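Local coordinates for putative alpha-L-fucosidase (Bacteroides thetaiotaomicron VPI-5482, PDB 3GZA), which probably hydrolyses alpha-L-fucosidic bonds at the non-reducing ends of glycans, at residues V166-L169 and C170-G174; D194-P197 and I198-Y202; P287-E290 and N291-Y294; G337-I340 and N341-S345; I377-G380 and E381-R384. All coordinates share one frame; numbering follows the deposited sequence.

Contacts 1 and 2 belong to the TIM-barrel-like part of the enzyme and pack directly on each other: helix 148-171 meets helix 196-202, with T171 CG2 3.5 Å from Y202 CG, and the centres of the two contacts lie about 11 Å apart. Contact 3, a loop turn beyond the chain's centre from contact 2, lies about 39 Å from it between centres; there the side chain of D289 is about 9 Å from the bound sodium ion. Contact 4 ends helix 327-344, which leads from the barrel to the beta-sandwich, about 11 Å from contact 3 at the nearest atoms. Contact 5, in the sandwich, is about 17 Å from contact 4, again between nearest atoms.

Contact 1 of 5, residues V166-L169 and C170-G174; sequences VTEL and CTRYG
The guanidinium of R172 has E168 CG over the centre of one face, 3.8 Å above its plane, whereas the ring of Y173 turns its edge to the carbonyl oxygens of L169 and E168. Beyond CG the extended glutamate runs beside the arginine, both pointing the same way. E168 OE2 nevertheless lies well out of the guanidinium plane, and at 3.7 Å from R172 NH1 the salt bridge is long and purely electrostatic. Their directed bonds go elsewhere: E168 accepts from S91, W89 and the backbone of D92, and R172 NH2 pairs with D92 OD2. This is the C-terminal turn of helix 148-171, where a bond to the third residue back appears beside those to the fourth. E168 O takes N-H groups from both T171 and R172, from the same face of its plane, the bond from R172 N being 3.1 Å. T171 holds OG1 between its backbone N and carbonyl carbon (chi1 58°), which turns the hydroxyl back to donate to T167 O at 2.7 Å; threonine can thus satisfy a carbonyl one turn back on an exposed side. On the buried side, V166 CG1 rests 4.0 Å from C170 SG, and L169 CD2 lies the same distance from Y173 CE2; V166 and L169 pack on strand 124-129, V166 and C170 on helix 196-202, and Y173 on helix 110-121. A water joins L169 O, Y173 N and G174 O.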
loop_
_atom_site.group_PDB
_atom_site.type_symbol
_atom_site.label_atom_id
_atom_site.label_comp_id
_atom_site.label_asym_id
_atom_site.label_seq_id
_atom_site.Cartn_x
_atom_site.Cartn_y
_atom_site.Cartn_z
ATOM N N VAL A 166 -12.867 7.246 4.911
ATOM C CA VAL A 166 -13.842 7.887 5.800
ATOM C C VAL A 166 -15.185 7.231 5.624
ATOM O O VAL A 166 -15.890 6.992 6.583
ATOM C CB VAL A 166 -13.861 9.397 5.582
ATOM C CG1 VAL A 166 -15.005 10.109 6.348
ATOM C CG2 VAL A 166 -12.518 10.037 5.985
ATOM N N THR A 167 -15.539 6.911 4.400
ATOM C CA THR A 167 -16.847 6.282 4.151
ATOM C C THR A 167 -16.904 4.918 4.847
ATOM O O THR A 167 -17.927 4.575 5.481
ATOM C CB THR A 167 -17.125 6.142 2.643
ATOM O OG1 THR A 167 -17.116 7.441 2.041
ATOM C CG2 THR A 167 -18.525 5.519 2.372
ATOM N N GLU A 168 -15.849 4.133 4.728
ATOM C CA GLU A 168 -15.842 2.811 5.402
ATOM C C GLU A 168 -16.055 2.992 6.890
ATOM O O GLU A 168 -16.851 2.262 7.527
ATOM C CB GLU A 168 -14.518 2.067 5.154
ATOM C CG GLU A 168 -14.330 1.590 3.742
ATOM C CD GLU A 168 -13.037 0.844 3.506
ATOM O OE1 GLU A 168 -12.070 1.064 4.250
ATOM O OE2 GLU A 168 -13.003 0.054 2.514
ATOM N N LEU A 169 -15.271 3.886 7.478
ATOM C CA LEU A 169 -15.310 4.112 8.926
ATOM C C LEU A 169 -16.624 4.660 9.420
ATOM O O LEU A 169 -17.044 4.359 10.550
ATOM C CB LEU A 169 -14.111 4.938 9.359
ATOM C CG LEU A 169 -12.755 4.232 9.170
ATOM C CD1 LEU A 169 -11.547 5.199 9.139
ATOM C CD2 LEU A 169 -12.515 3.049 10.188
ATOM N N CYS A 170 -17.319 5.399 8.554
ATOM C CA CYS A 170 -18.639 6.005 8.902
ATOM C C CYS A 170 -19.829 5.130 8.589
ATOM O O CYS A 170 -20.955 5.504 8.922
ATOM C CB CYS A 170 -18.824 7.353 8.199
ATOM S SG CYS A 170 -17.766 8.689 8.828
ATOM N N THR A 171 -19.614 3.997 7.912
ATOM C CA THR A 171 -20.735 3.128 7.529
ATOM C C THR A 171 -20.701 1.727 8.111
ATOM O O THR A 171 -21.746 1.080 8.135
ATOM C CB THR A 171 -20.875 3.004 5.993
ATOM O OG1 THR A 171 -19.633 2.477 5.447
ATOM C CG2 THR A 171 -21.185 4.412 5.390
ATOM N N ARG A 172 -19.555 1.272 8.578
ATOM C CA ARG A 172 -19.459 -0.135 8.983
ATOM C C ARG A 172 -19.254 -0.354 10.478
ATOM O O ARG A 172 -19.114 -1.504 10.883
ATOM C CB ARG A 172 -18.265 -0.761 8.255
ATOM C CG ARG A 172 -18.344 -0.734 6.772
ATOM C CD ARG A 172 -17.057 -1.255 6.149
ATOM N NE ARG A 172 -17.115 -1.217 4.689
ATOM C CZ ARG A 172 -16.136 -1.722 3.933
ATOM N NH1 ARG A 172 -15.063 -2.248 4.492
ATOM N NH2 ARG A 172 -16.247 -1.662 2.626
ATOM N N TYR A 173 -19.263 0.724 11.278
ATOM C CA TYR A 173 -18.925 0.633 12.695
ATOM C C TYR A 173 -19.936 1.282 13.640
ATOM O O TYR A 173 -19.593 1.588 14.780
ATOM C CB TYR A 173 -17.513 1.185 12.921
ATOM C CG TYR A 173 -16.480 0.393 12.145
ATOM C CD1 TYR A 173 -15.920 -0.778 12.623
ATOM C CD2 TYR A 173 -16.081 0.819 10.874
ATOM C CE1 TYR A 173 -15.011 -1.511 11.857
ATOM C CE2 TYR A 173 -15.192 0.108 10.114
ATOM C CZ TYR A 173 -14.639 -1.073 10.612
ATOM O OH TYR A 173 -13.806 -1.845 9.848
ATOM N N GLY A 174 -21.165 1.404 13.181
ATOM C CA GLY A 174 -22.220 1.998 14.009
ATOM C C GLY A 174 -22.100 3.508 14.134
ATOM O O GLY A 174 -21.292 4.146 13.479
HETATM O O HOH W 1 -19.664 3.528 11.243
#

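Contact 2 of 5, residues D194-P197 and I198-Y202; sequences DVEP and IVNKY
E196 and N200 meet one turn apart on helix 196-202. Followed outward, N200 CB lies 3.5 Å from E196 O, and CG is similarly close to that same oxygen. The amide then parts into two branches: ND2 reaches E196 OE2 at 3.4 Å, a weak hydrogen bond, while OD1 accepts from R214 NH1. Because CG stands anti to the carbonyl carbon (chi1 -79°), the amide folds back along the preceding turn. The glutamate takes the other course, with CG anti to its backbone N (chi1 -171°) and an extended chain, and the two side chains pass at a slant, their carboxylate and amide planes 69° apart. E196 OE2 also forms a salt bridge with R214, so one arginine is shared by the acid and the amide, and this stronger partner probably does most to position both. An asparagine suits the site since its ND2 can donate to the acid while its OD1 accepts from the arginine. Beneath them runs ordinary alpha-helical bonding, with N200 N to E196 O at 2.8 Å and V199 N to V195 O at 3.0 Å. P197, lacking an N-H, fits the first turn, where no such donor is required, and its carbonyl still accepts from K201 N. The helix links strands 178-181 and 207-209 in a beta-alpha-beta unit; V199, like the preceding V195, packs on F208 of strand 207-209, and I198 on helix 148-171.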
loop_
_atom_site.group_PDB
_atom_site.type_symbol
_atom_site.label_atom_id
_atom_site.label_comp_id
_atom_site.label_asym_id
_atom_site.label_seq_id
_atom_site.Cartn_x
_atom_site.Cartn_y
_atom_site.Cartn_z
ATOM N N ASP A 194 -13.031 15.765 0.478
ATOM C CA ASP A 194 -14.329 16.353 0.680
ATOM C C ASP A 194 -15.126 15.418 1.605
ATOM O O ASP A 194 -16.018 14.661 1.187
ATOM C CB ASP A 194 -15.016 16.568 -0.640
ATOM C CG ASP A 194 -16.198 17.539 -0.547
ATOM O OD1 ASP A 194 -16.478 18.075 0.570
ATOM O OD2 ASP A 194 -16.875 17.723 -1.574
ATOM N N VAL A 195 -14.795 15.538 2.897
ATOM C CA VAL A 195 -15.300 14.624 3.919
ATOM C C VAL A 195 -16.529 15.069 4.702
ATOM O O VAL A 195 -17.244 14.234 5.249
ATOM C CB VAL A 195 -14.169 14.211 4.916
ATOM C CG1 VAL A 195 -13.136 13.294 4.188
ATOM C CG2 VAL A 195 -13.455 15.445 5.532
ATOM N N GLU A 196 -16.800 16.364 4.760
ATOM C CA GLU A 196 -17.909 16.826 5.565
ATOM C C GLU A 196 -19.225 16.249 5.032
ATOM O O GLU A 196 -20.056 15.803 5.836
ATOM C CB GLU A 196 -17.961 18.363 5.677
ATOM C CG GLU A 196 -18.974 18.780 6.691
ATOM C CD GLU A 196 -19.423 20.220 6.571
ATOM O OE1 GLU A 196 -18.784 21.043 5.851
ATOM O OE2 GLU A 196 -20.459 20.536 7.220
ATOM N N PRO A 197 -19.421 16.202 3.704
ATOM C CA PRO A 197 -20.687 15.614 3.245
ATOM C C PRO A 197 -20.851 14.156 3.576
ATOM O O PRO A 197 -21.988 13.687 3.722
ATOM C CB PRO A 197 -20.623 15.776 1.729
ATOM C CG PRO A 197 -19.687 16.890 1.508
ATOM C CD PRO A 197 -18.662 16.768 2.556
ATOM N N ILE A 198 -19.741 13.442 3.640
ATOM C CA ILE A 198 -19.763 12.000 3.984
ATOM C C ILE A 198 -20.191 11.832 5.444
ATOM O O ILE A 198 -21.086 11.043 5.757
ATOM C CB ILE A 198 -18.407 11.344 3.745
ATOM C CG1 ILE A 198 -18.026 11.398 2.282
ATOM C CG2 ILE A 198 -18.409 9.860 4.201
ATOM C CD1 ILE A 198 -16.562 11.021 2.087
ATOM N N VAL A 199 -19.594 12.623 6.319
ATOM C CA VAL A 199 -19.926 12.564 7.745
ATOM C C VAL A 199 -21.380 13.030 7.917
ATOM O O VAL A 199 -22.186 12.409 8.640
ATOM C CB VAL A 199 -18.919 13.355 8.587
ATOM C CG1 VAL A 199 -19.384 13.363 10.082
ATOM C CG2 VAL A 199 -17.520 12.795 8.424
ATOM N N ASN A 200 -21.816 14.050 7.184
ATOM C CA ASN A 200 -23.190 14.504 7.353
ATOM C C ASN A 200 -24.210 13.470 6.918
ATOM O O ASN A 200 -25.252 13.316 7.528
ATOM C CB ASN A 200 -23.434 15.781 6.544
ATOM C CG ASN A 200 -22.903 17.022 7.231
ATOM O OD1 ASN A 200 -22.744 17.044 8.475
ATOM N ND2 ASN A 200 -22.671 18.082 6.438
ATOM N N LYS A 201 -23.910 12.766 5.839
ATOM C CA LYS A 201 -24.841 11.780 5.334
ATOM C C LYS A 201 -24.935 10.551 6.220
ATOM O O LYS A 201 -26.046 10.097 6.559
ATOM C CB LYS A 201 -24.420 11.349 3.941
ATOM C CG LYS A 201 -25.311 10.297 3.317
ATOM C CD LYS A 201 -24.938 10.004 1.901
ATOM C CE LYS A 201 -25.905 8.991 1.269
ATOM N NZ LYS A 201 -25.521 8.710 -0.143
ATOM N N TYR A 202 -23.792 9.984 6.544
ATOM C CA TYR A 202 -23.776 8.704 7.255
ATOM C C TYR A 202 -23.734 8.802 8.758
ATOM O O TYR A 202 -24.101 7.863 9.429
ATOM C CB TYR A 202 -22.624 7.860 6.748
ATOM C CG TYR A 202 -22.769 7.536 5.291
ATOM C CD1 TYR A 202 -23.807 6.721 4.838
ATOM C CD2 TYR A 202 -21.892 8.051 4.358
ATOM C CE1 TYR A 202 -23.956 6.435 3.464
ATOM C CE2 TYR A 202 -22.047 7.769 3.005
ATOM C CZ TYR A 202 -23.068 6.967 2.582
ATOM O OH TYR A 202 -23.162 6.690 1.256
#

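Contact 3 of 5, residues P287-E290 and N291-Y294; sequences PDDE and NNIY
D289 OD1 accepts from N292 ND2 at 2.8 Å, the shorter of the two direct hydrogen bonds that close this turn. The carboxylate oxygen is approached on its anti side, 20° out of its plane, but lies almost in the plane of the donating amide; the N-H...O angle is 153°. The two side chains cross at about a right angle. N292 CG stands anti to the carbonyl carbon (chi1 -62°), which brings ND2 back over the turn, and its OD1 accepts from N278. The other oxygen of D289, OD2, forms a salt bridge with R280, so the carboxylate is held from two directions. Within the loop between strand 264-273 and helix 296-304, N292 N also bonds D289 O at 3.0 Å, the i to i+3 bond of a beta-turn, type I by the backbone angles of E290 and N291. Asp and Asn suit its ends because their short polar groups add a second bond beside the backbone one. One water bridges D288 O to N291 N, at 2.8 Å from the carbonyl oxygen; another donates to both E290 O and N291 OD1. I293 turns CG1 towards E290 O at 3.8 Å, while its buried side chain packs on D329 and R332 of helix 327-344.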
loop_
_atom_site.group_PDB
_atom_site.type_symbol
_atom_site.label_atom_id
_atom_site.label_comp_id
_atom_site.label_asym_id
_atom_site.label_seq_id
_atom_site.Cartn_x
_atom_site.Cartn_y
_atom_site.Cartn_z
ATOM N N PRO A 287 9.225 2.431 25.008
ATOM C CA PRO A 287 9.857 1.751 26.138
ATOM C C PRO A 287 10.286 2.680 27.263
ATOM O O PRO A 287 10.644 3.850 27.010
ATOM C CB PRO A 287 11.113 1.115 25.518
ATOM C CG PRO A 287 10.804 1.071 24.010
ATOM C CD PRO A 287 9.909 2.221 23.721
ATOM N N ASP A 288 10.277 2.135 28.481
ATOM C CA ASP A 288 10.766 2.818 29.677
ATOM C C ASP A 288 10.041 4.123 30.054
ATOM O O ASP A 288 10.627 4.984 30.721
ATOM C CB ASP A 288 12.259 3.078 29.551
ATOM C CG ASP A 288 13.054 1.789 29.227
ATOM O OD1 ASP A 288 12.945 0.806 29.991
ATOM O OD2 ASP A 288 13.741 1.763 28.185
ATOM N N ASP A 289 8.762 4.200 29.757
ATOM C CA ASP A 289 7.956 5.348 30.135
ATOM C C ASP A 289 6.969 5.004 31.276
ATOM O O ASP A 289 6.120 5.830 31.599
ATOM C CB ASP A 289 7.160 5.913 28.942
ATOM C CG ASP A 289 7.935 6.948 28.150
ATOM O OD1 ASP A 289 8.838 7.607 28.722
ATOM O OD2 ASP A 289 7.626 7.079 26.932
ATOM N N GLU A 290 7.117 3.842 31.920
ATOM C CA GLU A 290 6.182 3.447 32.966
ATOM C C GLU A 290 6.044 4.470 34.074
ATOM O O GLU A 290 4.957 4.641 34.652
ATOM C CB GLU A 290 6.568 2.089 33.569
ATOM C CG GLU A 290 6.369 0.932 32.617
ATOM C CD GLU A 290 7.390 0.825 31.493
ATOM O OE1 GLU A 290 8.512 1.427 31.661
ATOM O OE2 GLU A 290 7.049 0.117 30.480
ATOM N N ASN A 291 7.135 5.120 34.405
ATOM C CA ASN A 291 7.129 6.024 35.520
ATOM C C ASN A 291 6.878 7.480 35.119
ATOM O O ASN A 291 7.010 8.330 35.978
ATOM C CB ASN A 291 8.392 5.832 36.325
ATOM C CG ASN A 291 8.361 4.476 37.110
ATOM O OD1 ASN A 291 7.329 4.115 37.697
ATOM N ND2 ASN A 291 9.444 3.731 37.066
ATOM N N ASN A 292 6.496 7.712 33.853
ATOM C CA ASN A 292 6.296 9.045 33.331
ATOM C C ASN A 292 4.837 9.399 33.205
ATOM O O ASN A 292 4.485 10.390 32.635
ATOM C CB ASN A 292 7.069 9.206 32.042
ATOM C CG ASN A 292 8.564 9.043 32.290
ATOM O OD1 ASN A 292 9.073 9.423 33.339
ATOM N ND2 ASN A 292 9.282 8.483 31.322
ATOM N N ILE A 293 3.993 8.561 33.804
ATOM C CA ILE A 293 2.577 8.897 33.935
ATOM C C ILE A 293 2.413 10.061 34.924
ATOM O O ILE A 293 3.160 10.174 35.879
ATOM C CB ILE A 293 1.708 7.700 34.430
ATOM C CG1 ILE A 293 2.236 7.112 35.711
ATOM C CG2 ILE A 293 1.634 6.637 33.314
ATOM C CD1 ILE A 293 1.373 5.950 36.303
ATOM N N TYR A 294 1.495 10.989 34.639
ATOM C CA TYR A 294 1.286 12.093 35.555
ATOM C C TYR A 294 0.825 11.645 36.926
ATOM O O TYR A 294 -0.017 10.757 37.024
ATOM C CB TYR A 294 0.225 13.071 35.009
ATOM C CG TYR A 294 0.739 14.145 34.039
ATOM C CD1 TYR A 294 1.707 15.017 34.439
ATOM C CD2 TYR A 294 0.241 14.248 32.774
ATOM C CE1 TYR A 294 2.192 15.992 33.594
ATOM C CE2 TYR A 294 0.682 15.222 31.918
ATOM C CZ TYR A 294 1.654 16.098 32.329
ATOM O OH TYR A 294 2.120 17.140 31.491
HETATM O O HOH W 2 9.814 5.182 33.345
HETATM O O HOH W 3 4.236 3.582 37.303
#

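Contact 4 of 5, residues G337-I340 and N341-S345; sequences GDEI and NRRFS
One glutamate serves two successive arginines: E339 OE2 accepts from both R342 NH2, at 2.9 Å, and R343 NE, at 2.8 Å. R342 takes the carboxylate side-on with two nitrogens, its NE going to OE1 at 2.8 Å and its NH2 to the syn lone pair of OE2. R343 instead meets OE2 on the anti side, its guanidinium turned 88° from the carboxylate plane, and its bond is nearly straight at 170°. The residue types suit this network: glutamate offers two oxygens, and arginine's NE and NH groups donate in one plane. The shapes follow from the torsions: E339 has CG anti to the backbone N and bends at chi2 (66°), which carries the acid towards the next turn, while R342 bends at chi3 and R343 stays extended. The arginines have further partners, R342 NH2 with the carbonyl of K443 and R343 NH1 with E304. Near the end of helix 327-344, S345 OG and S345 N both bond N341 O, from opposite faces of its plane. F344, with R343 CB over one ring face, packs edge-to-face on Y370 of strand 366-375, so the helix end joins the sandwich. Two cationic groups around one carboxylate would probably keep the acid ionised, and the three bonds should restrict its rotation.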
loop_
_atom_site.group_PDB
_atom_site.type_symbol
_atom_site.label_atom_id
_atom_site.label_comp_id
_atom_site.label_asym_id
_atom_site.label_seq_id
_atom_site.Cartn_x
_atom_site.Cartn_y
_atom_site.Cartn_z
ATOM N N GLY A 337 -10.382 8.820 38.662
ATOM C CA GLY A 337 -11.822 8.704 38.762
ATOM C C GLY A 337 -12.267 8.638 40.197
ATOM O O GLY A 337 -13.252 9.287 40.575
ATOM N N ASP A 338 -11.559 7.862 41.022
ATOM C CA ASP A 338 -11.915 7.758 42.442
ATOM C C ASP A 338 -11.813 9.108 43.179
ATOM O O ASP A 338 -12.647 9.415 44.056
ATOM C CB ASP A 338 -10.989 6.751 43.136
ATOM C CG ASP A 338 -11.255 5.313 42.731
ATOM O OD1 ASP A 338 -12.272 5.021 42.044
ATOM O OD2 ASP A 338 -10.396 4.470 43.095
ATOM N N GLU A 339 -10.826 9.924 42.781
ATOM C CA GLU A 339 -10.569 11.173 43.439
ATOM C C GLU A 339 -11.577 12.229 42.959
ATOM O O GLU A 339 -12.039 13.048 43.746
ATOM C CB GLU A 339 -9.123 11.583 43.281
ATOM C CG GLU A 339 -8.794 12.893 43.923
ATOM C CD GLU A 339 -8.908 12.915 45.430
ATOM O OE1 GLU A 339 -9.058 11.854 46.065
ATOM O OE2 GLU A 339 -8.871 14.020 46.003
ATOM N N ILE A 340 -11.962 12.185 41.695
ATOM C CA ILE A 340 -13.018 13.077 41.212
ATOM C C ILE A 340 -14.281 12.787 41.985
ATOM O O ILE A 340 -14.964 13.715 42.445
ATOM C CB ILE A 340 -13.277 12.909 39.715
ATOM C CG1 ILE A 340 -12.069 13.429 38.925
ATOM C CG2 ILE A 340 -14.509 13.687 39.289
ATOM C CD1 ILE A 340 -12.056 12.932 37.431
ATOM N N ASN A 341 -14.595 11.500 42.160
ATOM C CA ASN A 341 -15.774 11.140 42.944
ATOM C C ASN A 341 -15.657 11.533 44.401
ATOM O O ASN A 341 -16.623 12.048 44.989
ATOM C CB ASN A 341 -16.079 9.665 42.806
ATOM C CG ASN A 341 -16.639 9.317 41.433
ATOM O OD1 ASN A 341 -17.228 10.178 40.756
ATOM N ND2 ASN A 341 -16.491 8.054 41.025
ATOM N N ARG A 342 -14.485 11.305 44.988
ATOM C CA ARG A 342 -14.290 11.687 46.379
ATOM C C ARG A 342 -14.534 13.187 46.617
ATOM O O ARG A 342 -15.175 13.588 47.614
ATOM C CB ARG A 342 -12.885 11.342 46.843
ATOM C CG ARG A 342 -12.765 11.386 48.351
ATOM C CD ARG A 342 -11.331 11.204 48.805
ATOM N NE ARG A 342 -10.510 12.362 48.464
ATOM C CZ ARG A 342 -10.455 13.498 49.149
ATOM N NH1 ARG A 342 -11.128 13.663 50.285
ATOM N NH2 ARG A 342 -9.684 14.486 48.705
ATOM N N ARG A 343 -14.029 14.021 45.714
ATOM C CA ARG A 343 -14.162 15.456 45.896
ATOM C C ARG A 343 -15.547 15.989 45.571
ATOM O O ARG A 343 -16.099 16.779 46.357
ATOM C CB ARG A 343 -13.171 16.223 45.021
ATOM C CG ARG A 343 -11.740 15.900 45.316
ATOM C CD ARG A 343 -10.823 16.811 44.560
ATOM N NE ARG A 343 -9.431 16.448 44.784
ATOM C CZ ARG A 343 -8.400 17.142 44.321
ATOM N NH1 ARG A 343 -8.583 18.235 43.618
ATOM N NH2 ARG A 343 -7.167 16.731 44.570
ATOM N N PHE A 344 -16.129 15.515 44.472
ATOM C CA PHE A 344 -17.281 16.174 43.932
ATOM C C PHE A 344 -18.569 15.386 43.793
ATOM O O PHE A 344 -19.540 15.961 43.349
ATOM C CB PHE A 344 -16.911 16.792 42.567
ATOM C CG PHE A 344 -15.681 17.673 42.598
ATOM C CD1 PHE A 344 -15.634 18.774 43.428
ATOM C CD2 PHE A 344 -14.589 17.405 41.787
ATOM C CE1 PHE A 344 -14.501 19.598 43.460
ATOM C CE2 PHE A 344 -13.471 18.198 41.819
ATOM C CZ PHE A 344 -13.440 19.304 42.660
ATOM N N SER A 345 -18.641 14.128 44.212
ATOM C CA SER A 345 -19.879 13.391 43.972
ATOM C C SER A 345 -20.984 13.699 44.960
ATOM O O SER A 345 -22.170 13.638 44.601
ATOM C CB SER A 345 -19.644 11.887 43.922
ATOM O OG SER A 345 -19.328 11.392 45.198
HETATM O O HOH W 4 -15.467 9.352 38.126
HETATM O O HOH W 5 -15.018 5.975 42.661
#

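Contact 5 of 5, residues I377-G380 and E381-R384; sequences IKNG and ERIR
The carbonyl oxygen of N379 lies at the edge of the R382 guanidinium, near its plane, and accepts from NE at 3.0 Å with an N-H...O angle of 163°. A weak second bond comes from NH2, at 3.5 Å, and a water donates to N379 O while accepting from NH2. NE stands above the plane of the carbonyl, 40° out of it. R382 reaches there because its chain is extended from CG to NE. Long, with several in-plane donors, arginine can bond the carbonyl while NH1 goes to L431 O. N379 in turn has ND2 bonded to D433, and its CB lies 3.7 Å from R382 NH2. Elsewhere in the turn, I377 CD1 packs beside E381, 3.8 Å from OE2, which S233 and N310 hold. In the second shell G380 turns the chain at a phi of 94°, a conformation that glycine, without a side chain, adopts readily, and its N bonds I377 O at 3.0 Å in a 3-10 turn. Both R382 N and I383 N give hydrogen bonds to E375 OE2. The turn joins strand 366-375 to strand 383-392, thus linking the two sheets of the beta-sandwich, while I377 rests on helix 15-20 and on W265 of strand 264-273.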
loop_
_atom_site.group_PDB
_atom_site.type_symbol
_atom_site.label_atom_id
_atom_site.label_comp_id
_atom_site.label_asym_id
_atom_site.label_seq_id
_atom_site.Cartn_x
_atom_site.Cartn_y
_atom_site.Cartn_z
ATOM N N ILE A 377 -26.556 24.237 29.483
ATOM C CA ILE A 377 -25.827 24.568 28.261
ATOM C C ILE A 377 -26.646 24.608 26.959
ATOM O O ILE A 377 -26.334 25.396 26.057
ATOM C CB ILE A 377 -24.557 23.693 28.120
ATOM C CG1 ILE A 377 -23.476 24.429 27.279
ATOM C CG2 ILE A 377 -24.901 22.296 27.621
ATOM C CD1 ILE A 377 -23.078 25.762 27.883
ATOM N N LYS A 378 -27.725 23.830 26.875
ATOM C CA LYS A 378 -28.594 23.880 25.703
ATOM C C LYS A 378 -29.167 25.287 25.451
ATOM O O LYS A 378 -29.519 25.621 24.330
ATOM C CB LYS A 378 -29.730 22.864 25.781
ATOM C CG LYS A 378 -30.822 23.216 26.717
ATOM C CD LYS A 378 -31.977 22.225 26.594
ATOM C CE LYS A 378 -31.578 20.890 27.201
ATOM N N ASN A 379 -29.302 26.077 26.513
ATOM C CA ASN A 379 -29.795 27.439 26.430
ATOM C C ASN A 379 -28.724 28.538 26.368
ATOM O O ASN A 379 -29.055 29.711 26.436
ATOM C CB ASN A 379 -30.792 27.665 27.562
ATOM C CG ASN A 379 -31.998 26.745 27.440
ATOM O OD1 ASN A 379 -32.453 26.456 26.341
ATOM N ND2 ASN A 379 -32.496 26.276 28.557
ATOM N N GLY A 380 -27.467 28.143 26.210
ATOM C CA GLY A 380 -26.358 29.087 26.002
ATOM C C GLY A 380 -25.592 29.510 27.225
ATOM O O GLY A 380 -25.889 29.072 28.332
ATOM N N GLU A 381 -24.577 30.347 26.997
ATOM C CA GLU A 381 -23.752 30.928 28.029
ATOM C C GLU A 381 -24.334 32.298 28.325
ATOM O O GLU A 381 -24.053 33.305 27.657
ATOM C CB GLU A 381 -22.278 30.919 27.577
ATOM C CG GLU A 381 -21.749 29.508 27.737
ATOM C CD GLU A 381 -20.454 29.185 27.030
ATOM O OE1 GLU A 381 -19.856 30.092 26.391
ATOM O OE2 GLU A 381 -20.053 28.009 27.122
ATOM N N ARG A 382 -25.177 32.344 29.359
ATOM C CA ARG A 382 -25.872 33.572 29.717
ATOM C C ARG A 382 -25.151 34.397 30.754
ATOM O O ARG A 382 -25.224 35.613 30.743
ATOM C CB ARG A 382 -27.281 33.246 30.227
ATOM C CG ARG A 382 -28.032 32.416 29.238
ATOM C CD ARG A 382 -29.436 32.086 29.655
ATOM N NE ARG A 382 -30.182 31.537 28.524
ATOM C CZ ARG A 382 -31.505 31.629 28.381
ATOM N NH1 ARG A 382 -32.254 32.232 29.285
ATOM N NH2 ARG A 382 -32.098 31.129 27.307
ATOM N N ILE A 383 -24.472 33.722 31.673
ATOM C CA ILE A 383 -23.754 34.368 32.754
ATOM C C ILE A 383 -22.502 35.047 32.198
ATOM O O ILE A 383 -21.751 34.431 31.438
ATOM C CB ILE A 383 -23.361 33.328 33.856
ATOM C CG1 ILE A 383 -24.624 32.811 34.569
ATOM C CG2 ILE A 383 -22.391 33.946 34.914
ATOM C CD1 ILE A 383 -24.311 31.671 35.574
ATOM N N ARG A 384 -22.333 36.331 32.517
ATOM C CA ARG A 384 -21.158 37.101 32.093
ATOM C C ARG A 384 -20.292 37.555 33.240
ATOM O O ARG A 384 -19.113 37.771 33.038
ATOM C CB ARG A 384 -21.591 38.301 31.254
ATOM C CG ARG A 384 -22.076 37.910 29.859
ATOM C CD ARG A 384 -20.978 37.286 29.051
ATOM N NE ARG A 384 -21.415 36.956 27.697
ATOM C CZ ARG A 384 -21.461 37.816 26.694
ATOM N NH1 ARG A 384 -21.173 39.109 26.880
ATOM N NH2 ARG A 384 -21.876 37.391 25.495
HETATM O O HOH W 6 -31.085 30.699 24.544
#